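Local coordinates for 14-3-3 protein (Cryptosporidium parvum, PDB 3EFZ), which probably binds phosphoserine-containing partner proteins in cell signalling, as other members of the 14-3-3 family do, at residues N201-K206 with M217-R222; K146-L151 with V172-D177; R181-L186 with P193-T198. All blocks are in the same frame, centred on the assembly; numbering follows the deposited sequence.

Contact 1 (N201-K206 with M217-R222); sequences NYTILK and MKFANR
Thr203 and Ala220 mark the level at which two antiparallel helical segments, 201-206 and 217-222, come nearest: their CA atoms lie 6.5 Å apart, while the local axes approach to 9.4 Å and run at 162° to each other. That spacing is filled chiefly by Phe219, whose ring reaches across from the second helix; with CG anti to the backbone N (chi1 -171°), it arrives among Tyr202, Thr203 and Lys206. Lys206 lies over one face, its CE 3.6 Å from the ring centroid in a CH-pi contact. The same CE sits 3.5 Å above the plane of the Tyr202 ring, over its centre, so lysine suits the place by slotting a methylene between two aromatic rings. Its bend at the last torsion keeps NZ over Phe219, 4.3 Å from the centroid, a cation-pi interaction. At the ring edge, Thr203 OG1 sits 3.3 Å from Phe219 CD1, yet its hydrogen bond is to Ile199 O, one turn back in its own helix. The Tyr202 ring meets Phe219 obliquely, planes at 73°, with Tyr202 CD2 3.6 Å from Phe219 CZ; the Tyr202 hydroxyl is probably hydrogen-bonded to Glu176 of helix 161-185. The CG2 methyl of Thr203 meets Met217 CE at 3.8 Å, and Ala220 faces Thr203 with just a methyl group. The pairing is a helical hairpin of the all-helical 14-3-3 fold, with helix 239-256 packed against Met217 and Ala220.

Contact 2 (K146-L151 with V172-D177); sequences KLKGDL and VEFYED
Tyr175 and Asp150 each carry CG beside the backbone N (chi1 -74° and -61°), and these torsions bring the phenol and the carboxylate together across two antiparallel helices. Tyr175 OH donates to Asp150 OD1 at 2.7 Å, using the anti lone pair of that oxygen, which lies in the plane of the ring at its edge; carboxylate and ring are turned 56° from each other. Asp150 OD2 takes the ammonium of Lys146 on its syn lone pair, NZ to OD2 2.8 Å, a salt bridge within the helix, which holds the carboxylate at both oxygens and should restrict its rotation. Asn201 ND2 probably adds a hydrogen bond to Asp150 OD1, and Arg153 NE bonds to Tyr175 OH. Since Arg153 is a predicted phosphoserine contact, Tyr175, itself held by Asp150, probably acts as a second-shell group in the ligand-binding groove of the 14-3-3 fold. Close approach of the helices, 7.7 Å between local axes, depends on Gly149: its CA lies 3.6 Å from Phe174 CB, and the absence of a side chain allows the Tyr175 ring to lie with one face against that CA. Beside it, Lys148 CB covers a face of the Phe174 ring, offset toward the rim and 3.9 Å from its centroid. The lysine bends at chi3 to bring NZ within 3.4 Å of Phe174 CE2, while the ammonium pairs with Asp129 of helix 100-131.

Contact 3 (R181-L186 with P193-T198); sequences RERSFL and PLYLAT
Glu182 reaches from its helix into the opposing segment 193-198, and its side chain can be followed outward. CB rests 3.8 Å from Tyr195 CD1. CG stands beside the backbone N (chi1 -67°), and a bend at chi2 places the carboxylate between Thr198, Leu194 and Tyr195. There OE1 comes 3.5 Å from Tyr195 CD1, oblique to the ring, and also approaches Thr198 CB, while OE2 lies 3.6 Å from Leu194 CG and 2.9 Å from Thr198 OG1. The threonine hydroxyl is also 2.6 Å from Leu194 O, one turn earlier in its own helix, and so lies within hydrogen-bonding distance of both Glu182 OE2 and Leu194 O. A glutamate fits here because its length spans the wide gap, 10.1 Å between local axes, and gives a buried hydroxyl a polar neighbour. Around it, Arg183 CG lies obliquely near Tyr195 CE1 at 4.1 Å, and Leu186 CD1 and Leu194 CD2 make an apolar contact at 4.3 Å. The tyrosine ring also packs edge-to-face with Tyr189 of the connecting loop. The pair thus joins the C-terminal end of helix 161-185 to the start of antiparallel helix 193-207, with Lys146 of helix 138-158 against Thr198 and helix 239-256 against Pro193 and Leu196.

How the contacts relate
Along the chain the order is contact 2, contact 3, contact 1, and each closes before the next opens. Four successive antiparallel helices are thereby joined: 138-158 to 161-185 in contact 2, 161-185 to 193-207 in contact 3, and 193-207 to 213-228 in contact 1. Their centres lie about 12 Å (contacts 2 and 3), 14 Å (1 and 2) and 15 Å (1 and 3) apart. Contacts 1 and 2 meet through polar links, whereas contacts 2 and 3 touch by packing. Contact 2 is nearest to Arg153, the side chain of Tyr175 being about 3 Å away; the others lie farther along the same helical series, consistent with a shared framework for phosphoserine binding.

Contact 1 (N201-K206 with M217-R222)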
loop_
_atom_site.group_PDB
_atom_site.type_symbol
_atom_site.label_atom_id
_atom_site.label_comp_id
_atom_site.label_asym_id
_atom_site.label_seq_id
_atom_site.Cartn_x
_atom_site.Cartn_y
_atom_site.Cartn_z
ATOM N N ASN B 201 18.329 7.167 6.393
ATOM C CA ASN B 201 17.170 8.045 6.475
ATOM C C ASN B 201 17.495 9.437 7.041
ATOM O O ASN B 201 16.959 10.450 6.564
ATOM C CB ASN B 201 16.034 7.346 7.218
ATOM C CG ASN B 201 15.378 6.255 6.368
ATOM O OD1 ASN B 201 15.944 5.799 5.378
ATOM N ND2 ASN B 201 14.202 5.825 6.764
ATOM N N TYR B 202 18.397 9.475 8.021
ATOM C CA TYR B 202 18.905 10.738 8.572
ATOM C C TYR B 202 19.699 11.488 7.517
ATOM O O TYR B 202 19.557 12.697 7.399
ATOM C CB TYR B 202 19.765 10.483 9.820
ATOM C CG TYR B 202 20.083 11.697 10.697
ATOM C CD1 TYR B 202 19.421 12.919 10.534
ATOM C CD2 TYR B 202 21.021 11.597 11.713
ATOM C CE1 TYR B 202 19.709 14.012 11.343
ATOM C CE2 TYR B 202 21.318 12.687 12.532
ATOM C CZ TYR B 202 20.653 13.891 12.339
ATOM O OH TYR B 202 20.945 14.967 13.155
ATOM N N THR B 203 20.531 10.763 6.761
ATOM C CA THR B 203 21.250 11.320 5.614
ATOM C C THR B 203 20.281 11.928 4.596
ATOM O O THR B 203 20.541 13.017 4.097
ATOM C CB THR B 203 22.153 10.269 4.923
ATOM O OG1 THR B 203 23.177 9.845 5.834
ATOM C CG2 THR B 203 22.806 10.836 3.677
ATOM N N ILE B 204 19.165 11.244 4.327
ATOM C CA ILE B 204 18.117 11.756 3.429
ATOM C C ILE B 204 17.495 13.067 3.952
ATOM O O ILE B 204 17.298 14.031 3.172
ATOM C CB ILE B 204 17.028 10.687 3.147
ATOM C CG1 ILE B 204 17.620 9.500 2.378
ATOM C CG2 ILE B 204 15.857 11.293 2.370
ATOM C CD1 ILE B 204 16.704 8.272 2.339
ATOM N N LEU B 205 17.225 13.113 5.261
ATOM C CA LEU B 205 16.706 14.317 5.910
ATOM C C LEU B 205 17.663 15.490 5.757
ATOM O O LEU B 205 17.223 16.604 5.440
ATOM C CB LEU B 205 16.436 14.072 7.400
ATOM C CG LEU B 205 15.805 15.183 8.250
ATOM C CD1 LEU B 205 14.314 15.385 7.900
ATOM C CD2 LEU B 205 15.968 14.846 9.738
ATOM N N LYS B 206 18.953 15.229 5.975
ATOM C CA LYS B 206 20.006 16.234 5.847
ATOM C C LYS B 206 20.147 16.743 4.418
ATOM O O LYS B 206 20.253 17.954 4.189
ATOM C CB LYS B 206 21.365 15.675 6.303
ATOM C CG LYS B 206 21.505 15.406 7.795
ATOM C CD LYS B 206 22.800 14.643 8.053
ATOM C CE LYS B 206 22.906 14.204 9.504
ATOM N NZ LYS B 206 23.386 15.266 10.422
ATOM N N MET B 217 26.579 14.150 2.847
ATOM C CA MET B 217 27.548 13.232 2.271
ATOM C C MET B 217 28.734 12.943 3.179
ATOM O O MET B 217 29.194 11.801 3.229
ATOM C CB MET B 217 27.970 13.670 0.875
ATOM C CG MET B 217 27.269 12.876 -0.240
ATOM S SD MET B 217 25.451 12.878 -0.297
ATOM C CE MET B 217 24.962 11.386 0.571
ATOM N N LYS B 218 29.200 13.949 3.915
ATOM C CA LYS B 218 30.198 13.729 4.967
ATOM C C LYS B 218 29.672 12.766 6.039
ATOM O O LYS B 218 30.399 11.885 6.514
ATOM C CB LYS B 218 30.600 15.055 5.613
ATOM C CG LYS B 218 31.588 15.862 4.806
ATOM C CD LYS B 218 31.868 17.196 5.472
ATOM C CE LYS B 218 32.750 18.073 4.589
ATOM N NZ LYS B 218 32.743 19.484 5.062
ATOM N N PHE B 219 28.405 12.938 6.409
ATOM C CA PHE B 219 27.745 12.085 7.400
ATOM C C PHE B 219 27.723 10.633 6.914
ATOM O O PHE B 219 28.064 9.713 7.668
ATOM C CB PHE B 219 26.327 12.610 7.702
ATOM C CG PHE B 219 25.645 11.917 8.856
ATOM C CD1 PHE B 219 24.638 10.979 8.621
ATOM C CD2 PHE B 219 26.013 12.192 10.177
ATOM C CE1 PHE B 219 23.986 10.317 9.689
ATOM C CE2 PHE B 219 25.378 11.534 11.258
ATOM C CZ PHE B 219 24.358 10.592 11.006
ATOM N N ALA B 220 27.340 10.454 5.650
ATOM C CA ALA B 220 27.316 9.147 4.992
ATOM C C ALA B 220 28.708 8.535 4.840
ATOM O O ALA B 220 28.884 7.354 5.134
ATOM C CB ALA B 220 26.622 9.237 3.632
ATOM N N ASN B 221 29.678 9.336 4.380
ATOM C CA ASN B 221 31.078 8.931 4.284
ATOM C C ASN B 221 31.607 8.415 5.618
ATOM O O ASN B 221 32.190 7.336 5.684
ATOM C CB ASN B 221 31.960 10.105 3.818
ATOM C CG ASN B 221 32.205 10.114 2.310
ATOM O OD1 ASN B 221 31.912 9.141 1.611
ATOM N ND2 ASN B 221 32.763 11.219 1.806
ATOM N N ARG B 222 31.406 9.206 6.666
ATOM C CA ARG B 222 31.793 8.853 8.031
ATOM C C ARG B 222 31.342 7.459 8.460
ATOM O O ARG B 222 32.119 6.704 9.045
ATOM C CB ARG B 222 31.169 9.845 9.002
ATOM C CG ARG B 222 32.114 10.795 9.596
ATOM C CD ARG B 222 31.609 11.117 10.962
ATOM N NE ARG B 222 30.590 12.154 10.973
ATOM C CZ ARG B 222 29.594 12.201 11.848
ATOM N NH1 ARG B 222 29.450 11.244 12.767
ATOM N NH2 ARG B 222 28.723 13.193 11.790
#

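Contact 2 (K146-L151 with V172-D177)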
loop_
_atom_site.group_PDB
_atom_site.type_symbol
_atom_site.label_atom_id
_atom_site.label_comp_id
_atom_site.label_asym_id
_atom_site.label_seq_id
_atom_site.Cartn_x
_atom_site.Cartn_y
_atom_site.Cartn_z
ATOM N N LYS B 146 13.045 5.325 14.998
ATOM C CA LYS B 146 13.444 5.646 13.628
ATOM C C LYS B 146 12.204 5.844 12.732
ATOM O O LYS B 146 12.144 6.788 11.931
ATOM C CB LYS B 146 14.347 4.557 13.024
ATOM C CG LYS B 146 14.347 4.623 11.514
ATOM C CD LYS B 146 14.981 3.459 10.821
ATOM C CE LYS B 146 14.774 3.590 9.324
ATOM N NZ LYS B 146 13.450 3.108 8.888
ATOM N N LEU B 147 11.236 4.939 12.891
ATOM C CA LEU B 147 9.971 4.957 12.183
ATOM C C LEU B 147 9.202 6.264 12.406
ATOM O O LEU B 147 8.668 6.843 11.458
ATOM C CB LEU B 147 9.146 3.764 12.660
ATOM C CG LEU B 147 7.980 3.269 11.835
ATOM C CD1 LEU B 147 7.785 1.755 12.023
ATOM C CD2 LEU B 147 6.713 4.070 12.209
ATOM N N LYS B 148 9.151 6.726 13.655
ATOM C CA LYS B 148 8.591 8.050 13.960
ATOM C C LYS B 148 9.388 9.163 13.276
ATOM O O LYS B 148 8.811 10.159 12.844
ATOM C CB LYS B 148 8.530 8.301 15.465
ATOM C CG LYS B 148 7.576 7.386 16.239
ATOM C CD LYS B 148 7.243 7.962 17.593
ATOM C CE LYS B 148 8.442 7.920 18.572
ATOM N NZ LYS B 148 8.160 8.661 19.837
ATOM N N GLY B 149 10.710 8.996 13.213
ATOM C CA GLY B 149 11.593 9.881 12.464
ATOM C C GLY B 149 11.230 9.971 11.003
ATOM O O GLY B 149 11.086 11.084 10.481
ATOM N N ASP B 150 11.051 8.805 10.359
ATOM C CA ASP B 150 10.543 8.709 8.984
ATOM C C ASP B 150 9.198 9.402 8.783
ATOM O O ASP B 150 9.036 10.161 7.829
ATOM C CB ASP B 150 10.416 7.244 8.511
ATOM C CG ASP B 150 11.742 6.500 8.498
ATOM O OD1 ASP B 150 12.821 7.110 8.407
ATOM O OD2 ASP B 150 11.693 5.277 8.566
ATOM N N LEU B 151 8.233 9.119 9.651
ATOM C CA LEU B 151 6.905 9.745 9.582
ATOM C C LEU B 151 6.916 11.262 9.795
ATOM O O LEU B 151 6.160 11.974 9.155
ATOM C CB LEU B 151 5.920 9.093 10.563
ATOM C CG LEU B 151 5.520 7.626 10.355
ATOM C CD1 LEU B 151 4.634 7.219 11.486
ATOM C CD2 LEU B 151 4.835 7.365 9.006
ATOM N N VAL B 172 14.856 15.056 13.367
ATOM C CA VAL B 172 16.225 15.094 13.899
ATOM C C VAL B 172 16.320 14.400 15.277
ATOM O O VAL B 172 17.085 13.453 15.445
ATOM C CB VAL B 172 16.756 16.548 13.943
ATOM C CG1 VAL B 172 18.063 16.655 14.751
ATOM C CG2 VAL B 172 16.961 17.052 12.536
ATOM N N GLU B 173 15.535 14.870 16.242
ATOM C CA GLU B 173 15.434 14.252 17.567
ATOM C C GLU B 173 15.314 12.719 17.509
ATOM O O GLU B 173 16.079 12.011 18.172
ATOM C CB GLU B 173 14.181 14.745 18.293
ATOM C CG GLU B 173 14.008 16.234 18.496
ATOM C CD GLU B 173 12.685 16.533 19.224
ATOM O OE1 GLU B 173 11.967 17.492 18.817
ATOM O OE2 GLU B 173 12.366 15.798 20.206
ATOM N N PHE B 174 14.330 12.230 16.738
ATOM C CA PHE B 174 14.017 10.790 16.651
ATOM C C PHE B 174 15.154 9.972 16.067
ATOM O O PHE B 174 15.462 8.903 16.581
ATOM C CB PHE B 174 12.706 10.520 15.872
ATOM C CG PHE B 174 11.437 10.922 16.623
ATOM C CD1 PHE B 174 10.326 11.417 15.936
ATOM C CD2 PHE B 174 11.366 10.813 18.013
ATOM C CE1 PHE B 174 9.149 11.781 16.618
ATOM C CE2 PHE B 174 10.206 11.174 18.716
ATOM C CZ PHE B 174 9.093 11.662 18.020
ATOM N N TYR B 175 15.759 10.479 14.991
ATOM C CA TYR B 175 16.913 9.843 14.362
ATOM C C TYR B 175 18.099 9.786 15.305
ATOM O O TYR B 175 18.744 8.765 15.410
ATOM C CB TYR B 175 17.325 10.579 13.075
ATOM C CG TYR B 175 16.384 10.340 11.922
ATOM C CD1 TYR B 175 15.870 9.069 11.686
ATOM C CD2 TYR B 175 16.013 11.382 11.048
ATOM C CE1 TYR B 175 14.987 8.825 10.627
ATOM C CE2 TYR B 175 15.138 11.143 9.972
ATOM C CZ TYR B 175 14.626 9.859 9.777
ATOM O OH TYR B 175 13.767 9.577 8.741
ATOM N N GLU B 176 18.385 10.884 15.993
ATOM C CA GLU B 176 19.515 10.905 16.907
ATOM C C GLU B 176 19.284 10.014 18.120
ATOM O O GLU B 176 20.226 9.386 18.594
ATOM C CB GLU B 176 19.903 12.334 17.290
ATOM C CG GLU B 176 20.643 13.018 16.144
ATOM C CD GLU B 176 21.014 14.450 16.425
ATOM O OE1 GLU B 176 20.658 14.973 17.514
ATOM O OE2 GLU B 176 21.672 15.061 15.548
ATOM N N ASP B 177 18.029 9.931 18.575
ATOM C CA ASP B 177 17.647 9.063 19.698
ATOM C C ASP B 177 17.795 7.589 19.322
ATOM O O ASP B 177 18.424 6.816 20.045
ATOM C CB ASP B 177 16.209 9.382 20.179
ATOM C CG ASP B 177 15.797 8.577 21.417
ATOM O OD1 ASP B 177 14.582 8.491 21.691
ATOM O OD2 ASP B 177 16.677 8.036 22.120
#

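Contact 3 (R181-L186 with P193-T198)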
loop_
_atom_site.group_PDB
_atom_site.type_symbol
_atom_site.label_atom_id
_atom_site.label_comp_id
_atom_site.label_asym_id
_atom_site.label_seq_id
_atom_site.Cartn_x
_atom_site.Cartn_y
_atom_site.Cartn_z
ATOM N N ARG B 181 20.539 4.861 20.761
ATOM C CA ARG B 181 20.113 3.550 21.253
ATOM C C ARG B 181 20.801 2.408 20.497
ATOM O O ARG B 181 21.260 1.440 21.106
ATOM C CB ARG B 181 18.595 3.413 21.167
ATOM C CG ARG B 181 17.834 4.222 22.190
ATOM C CD ARG B 181 16.368 4.266 21.770
ATOM N NE ARG B 181 15.519 5.001 22.705
ATOM C CZ ARG B 181 14.770 4.435 23.650
ATOM N NH1 ARG B 181 14.772 3.109 23.848
ATOM N NH2 ARG B 181 14.024 5.209 24.420
ATOM N N GLU B 182 20.897 2.532 19.175
ATOM C CA GLU B 182 21.663 1.566 18.365
ATOM C C GLU B 182 23.147 1.465 18.759
ATOM O O GLU B 182 23.675 0.360 18.876
ATOM C CB GLU B 182 21.486 1.841 16.867
ATOM C CG GLU B 182 20.036 1.573 16.411
ATOM C CD GLU B 182 19.566 2.476 15.282
ATOM O OE1 GLU B 182 20.399 3.210 14.713
ATOM O OE2 GLU B 182 18.354 2.454 14.976
ATOM N N ARG B 183 23.791 2.617 18.970
ATOM C CA ARG B 183 25.178 2.695 19.463
ATOM C C ARG B 183 25.381 1.997 20.814
ATOM O O ARG B 183 26.390 1.321 21.027
ATOM C CB ARG B 183 25.649 4.155 19.556
ATOM C CG ARG B 183 26.027 4.787 18.208
ATOM C CD ARG B 183 26.637 6.193 18.359
ATOM N NE ARG B 183 25.713 7.234 17.879
ATOM C CZ ARG B 183 25.111 8.142 18.651
ATOM N NH1 ARG B 183 25.332 8.169 19.960
ATOM N NH2 ARG B 183 24.282 9.029 18.107
ATOM N N SER B 184 24.412 2.171 21.710
ATOM C CA SER B 184 24.439 1.618 23.065
ATOM C C SER B 184 24.215 0.104 23.126
ATOM O O SER B 184 24.892 -0.613 23.880
ATOM C CB SER B 184 23.349 2.278 23.908
ATOM O OG SER B 184 23.693 3.600 24.250
ATOM N N PHE B 185 23.264 -0.372 22.326
ATOM C CA PHE B 185 22.680 -1.691 22.549
ATOM C C PHE B 185 22.982 -2.745 21.497
ATOM O O PHE B 185 22.863 -3.941 21.770
ATOM C CB PHE B 185 21.174 -1.574 22.786
ATOM C CG PHE B 185 20.808 -0.668 23.935
ATOM C CD1 PHE B 185 19.841 0.322 23.778
ATOM C CD2 PHE B 185 21.437 -0.792 25.171
ATOM C CE1 PHE B 185 19.511 1.170 24.834
ATOM C CE2 PHE B 185 21.114 0.051 26.221
ATOM C CZ PHE B 185 20.148 1.038 26.048
ATOM N N LEU B 186 23.399 -2.309 20.314
ATOM C CA LEU B 186 23.607 -3.234 19.210
ATOM C C LEU B 186 25.039 -3.699 19.089
ATOM O O LEU B 186 25.986 -2.910 19.132
ATOM C CB LEU B 186 23.118 -2.655 17.880
ATOM C CG LEU B 186 21.616 -2.421 17.726
ATOM C CD1 LEU B 186 21.347 -1.764 16.389
ATOM C CD2 LEU B 186 20.834 -3.718 17.858
ATOM N N PRO B 193 22.516 -3.465 10.188
ATOM C CA PRO B 193 21.590 -2.989 9.148
ATOM C C PRO B 193 20.510 -2.032 9.627
ATOM O O PRO B 193 20.092 -1.164 8.864
ATOM C CB PRO B 193 20.978 -4.284 8.580
ATOM C CG PRO B 193 21.214 -5.330 9.595
ATOM C CD PRO B 193 22.398 -4.921 10.421
ATOM N N LEU B 194 20.057 -2.178 10.870
ATOM C CA LEU B 194 19.140 -1.222 11.462
ATOM C C LEU B 194 19.886 0.089 11.702
ATOM O O LEU B 194 19.375 1.165 11.407
ATOM C CB LEU B 194 18.588 -1.741 12.792
ATOM C CG LEU B 194 17.690 -0.807 13.620
ATOM C CD1 LEU B 194 16.411 -0.452 12.868
ATOM C CD2 LEU B 194 17.362 -1.442 14.938
ATOM N N TYR B 195 21.088 -0.002 12.255
ATOM C CA TYR B 195 21.919 1.189 12.422
ATOM C C TYR B 195 22.132 1.927 11.097
ATOM O O TYR B 195 21.953 3.137 11.030
ATOM C CB TYR B 195 23.268 0.851 13.057
ATOM C CG TYR B 195 24.151 2.076 13.225
ATOM C CD1 TYR B 195 23.897 2.999 14.227
ATOM C CD2 TYR B 195 25.226 2.311 12.365
ATOM C CE1 TYR B 195 24.705 4.131 14.382
ATOM C CE2 TYR B 195 26.039 3.423 12.516
ATOM C CZ TYR B 195 25.770 4.336 13.524
ATOM O OH TYR B 195 26.576 5.446 13.689
ATOM N N LEU B 196 22.488 1.189 10.052
ATOM C CA LEU B 196 22.746 1.783 8.730
ATOM C C LEU B 196 21.486 2.312 8.055
ATOM O O LEU B 196 21.542 3.328 7.354
ATOM C CB LEU B 196 23.486 0.807 7.812
ATOM C CG LEU B 196 24.918 0.463 8.211
ATOM C CD1 LEU B 196 25.381 -0.710 7.394
ATOM C CD2 LEU B 196 25.871 1.668 8.063
ATOM N N ALA B 197 20.353 1.646 8.278
ATOM C CA ALA B 197 19.072 2.126 7.750
ATOM C C ALA B 197 18.730 3.451 8.397
ATOM O O ALA B 197 18.112 4.326 7.777
ATOM C CB ALA B 197 17.946 1.109 7.985
ATOM N N THR B 198 19.127 3.593 9.658
ATOM C CA THR B 198 18.873 4.814 10.399
ATOM C C THR B 198 19.758 5.955 9.914
ATOM O O THR B 198 19.272 7.068 9.714
ATOM C CB THR B 198 18.997 4.589 11.925
ATOM O OG1 THR B 198 18.291 3.383 12.281
ATOM C CG2 THR B 198 18.391 5.772 12.689
#